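PDB 6T3E: DELTA1-pyrroline-2-carboxylate reductase from Thermococcus litoralis DSM 5473, which probably reduces Δ1-pyrroline-2-carboxylate to L-proline with a nicotinamide cofactor, NADH being the one bound here, as a step of L-hydroxyproline metabolism. Local coordinates for residues 261-266 with 313-318. Sequence-based numbering, arbitrary orientation.
Sequences RKSKLV and REITLF
K264, L265 and V266 pair in parallel with T316, L317 and F318, the two short strands running 19° apart in direction, with K264 N donating to I315 O (2.7 Å), L317 N to K264 O (3.1 Å) and V266 N to L317 O (2.9 Å). They are neighbours in the eight-stranded parallel sheet of the Rossmann-type NADH-binding domain: 241-244 lies beyond 316-319, and 294-297 beyond 264-267.

On one face L265 and L317 run alongside each other, their tips turned in one direction, with CD1 of L265 3.7 Å from CD2 of L317. Farther back on that face, CB of S263 packs on CB of L317, and OG of S263 lies against CG2 of I315; that hydroxyl also makes a weak hydrogen bond to T259 O. CD of K262 touches CD1 of I315.

The opposite face carries K264, T316, V266 and F318, and helix 128-146 packs over V266 and F318. The long K264 chain reaches E314, NZ to OE1 at 3.6 Å, a loose salt bridge to a poorly ordered carboxylate; the same NZ is hydrogen-bonded to G308 O and paired with the side chain of E310. E314 OE1 in turn accepts a hydrogen bond from the backbone N of E310. The side chain of F318 is about 8 Å from the bound NADH. With CG anti to its own N (chi1 171°), its ring is turned toward V266 and toward A142 and L146 of helix 128-146, and the ring's CD1 comes within 4.1 Å of CG1 of V266.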
loop_
_atom_site.group_PDB
_atom_site.type_symbol
_atom_site.label_atom_id
_atom_site.label_comp_id
_atom_site.label_asym_id
_atom_site.label_seq_id
_atom_site.Cartn_x
_atom_site.Cartn_y
_atom_site.Cartn_z
ATOM N N ARG B 261 17.279 27.974 2.875
ATOM C CA ARG B 261 16.853 29.372 2.868
ATOM C C ARG B 261 17.441 30.129 1.689
ATOM O O ARG B 261 16.764 30.966 1.082
ATOM C CB ARG B 261 17.243 30.066 4.174
ATOM C CG ARG B 261 16.552 31.416 4.370
ATOM C CD ARG B 261 17.449 32.437 5.055
ATOM N NE ARG B 261 18.242 33.233 4.114
ATOM C CZ ARG B 261 19.557 33.106 3.954
ATOM N NH1 ARG B 261 20.220 32.213 4.672
ATOM N NH2 ARG B 261 20.211 33.863 3.076
ATOM N N LYS B 262 18.700 29.841 1.350
ATOM C CA LYS B 262 19.418 30.596 0.332
ATOM C C LYS B 262 18.895 30.343 -1.082
ATOM O O LYS B 262 19.170 31.146 -1.980
ATOM C CB LYS B 262 20.905 30.253 0.413
ATOM C CG LYS B 262 21.807 31.088 -0.445
ATOM C CD LYS B 262 23.133 30.375 -0.681
ATOM C CE LYS B 262 24.062 30.506 0.510
ATOM N NZ LYS B 262 25.072 31.591 0.291
ATOM N N SER B 263 18.125 29.281 -1.298
ATOM C CA SER B 263 17.804 28.825 -2.640
ATOM C C SER B 263 16.355 29.110 -3.005
ATOM O O SER B 263 15.498 29.340 -2.146
ATOM C CB SER B 263 18.061 27.322 -2.796
ATOM O OG SER B 263 19.441 27.024 -2.843
ATOM N N LYS B 264 16.109 29.082 -4.313
ATOM C CA LYS B 264 14.763 29.066 -4.871
ATOM C C LYS B 264 14.282 27.622 -4.838
ATOM O O LYS B 264 14.774 26.782 -5.600
ATOM C CB LYS B 264 14.772 29.625 -6.294
ATOM C CG LYS B 264 13.415 30.087 -6.803
ATOM C CD LYS B 264 13.357 30.059 -8.316
ATOM C CE LYS B 264 12.721 31.311 -8.867
ATOM N NZ LYS B 264 12.709 31.300 -10.349
ATOM N N LEU B 265 13.323 27.338 -3.957
ATOM C CA LEU B 265 12.987 25.970 -3.575
ATOM C C LEU B 265 11.868 25.405 -4.448
ATOM O O LEU B 265 10.762 25.955 -4.492
ATOM C CB LEU B 265 12.599 25.936 -2.097
ATOM C CG LEU B 265 12.195 24.592 -1.492
ATOM C CD1 LEU B 265 13.266 23.550 -1.758
ATOM C CD2 LEU B 265 11.950 24.738 0.005
ATOM N N VAL B 266 12.146 24.287 -5.115
ATOM C CA VAL B 266 11.141 23.524 -5.849
ATOM C C VAL B 266 11.085 22.126 -5.247
ATOM O O VAL B 266 12.128 21.511 -4.996
ATOM C CB VAL B 266 11.439 23.464 -7.362
ATOM C CG1 VAL B 266 10.471 22.521 -8.058
ATOM C CG2 VAL B 266 11.357 24.855 -7.980
ATOM N N ARG B 313 22.014 34.427 -11.458
ATOM C CA ARG B 313 22.591 34.579 -10.131
ATOM C C ARG B 313 21.854 33.792 -9.059
ATOM O O ARG B 313 22.443 33.514 -8.009
ATOM C CB ARG B 313 22.620 36.063 -9.740
ATOM C CG ARG B 313 23.234 36.971 -10.804
ATOM C CD ARG B 313 23.983 38.146 -10.177
ATOM N NE ARG B 313 25.024 38.691 -11.053
ATOM C CZ ARG B 313 26.067 38.000 -11.514
ATOM N NH1 ARG B 313 26.961 38.589 -12.299
ATOM N NH2 ARG B 313 26.219 36.722 -11.190
ATOM N N GLU B 314 20.611 33.390 -9.307
ATOM C CA GLU B 314 19.866 32.654 -8.294
ATOM C C GLU B 314 20.456 31.260 -8.088
ATOM O O GLU B 314 21.091 30.687 -8.978
ATOM C CB GLU B 314 18.374 32.567 -8.651
ATOM C CG GLU B 314 18.033 32.400 -10.127
ATOM C CD GLU B 314 16.543 32.607 -10.417
ATOM O OE1 GLU B 314 16.029 32.022 -11.399
ATOM O OE2 GLU B 314 15.882 33.354 -9.661
ATOM N N ILE B 315 20.289 30.739 -6.876
ATOM C CA ILE B 315 20.646 29.362 -6.558
ATOM C C ILE B 315 19.360 28.554 -6.477
ATOM O O ILE B 315 18.467 28.881 -5.684
ATOM C CB ILE B 315 21.439 29.265 -5.249
ATOM C CG1 ILE B 315 22.715 30.097 -5.344
ATOM C CG2 ILE B 315 21.770 27.817 -4.950
ATOM C CD1 ILE B 315 23.673 29.857 -4.236
ATOM N N THR B 316 19.256 27.514 -7.304
ATOM C CA THR B 316 18.051 26.702 -7.402
ATOM C C THR B 316 18.258 25.358 -6.727
ATOM O O THR B 316 19.283 24.703 -6.934
ATOM C CB THR B 316 17.653 26.467 -8.865
ATOM O OG1 THR B 316 18.831 26.281 -9.662
ATOM C CG2 THR B 316 16.852 27.646 -9.402
ATOM N N LEU B 317 17.252 24.929 -5.966
ATOM C CA LEU B 317 17.294 23.671 -5.231
ATOM C C LEU B 317 16.022 22.887 -5.498
ATOM O O LEU B 317 14.924 23.352 -5.171
ATOM C CB LEU B 317 17.459 23.913 -3.726
ATOM C CG LEU B 317 16.935 22.798 -2.821
ATOM C CD1 LEU B 317 17.792 21.558 -2.959
ATOM C CD2 LEU B 317 16.888 23.277 -1.382
ATOM N N PHE B 318 16.174 21.689 -6.067
ATOM C CA PHE B 318 15.068 20.759 -6.269
ATOM C C PHE B 318 15.144 19.697 -5.180
ATOM O O PHE B 318 16.096 18.910 -5.137
ATOM C CB PHE B 318 15.119 20.123 -7.658
ATOM C CG PHE B 318 14.137 18.991 -7.846
ATOM C CD1 PHE B 318 12.784 19.190 -7.621
ATOM C CD2 PHE B 318 14.568 17.735 -8.255
ATOM C CE1 PHE B 318 11.879 18.157 -7.791
ATOM C CE2 PHE B 318 13.675 16.700 -8.430
ATOM C CZ PHE B 318 12.325 16.909 -8.195
#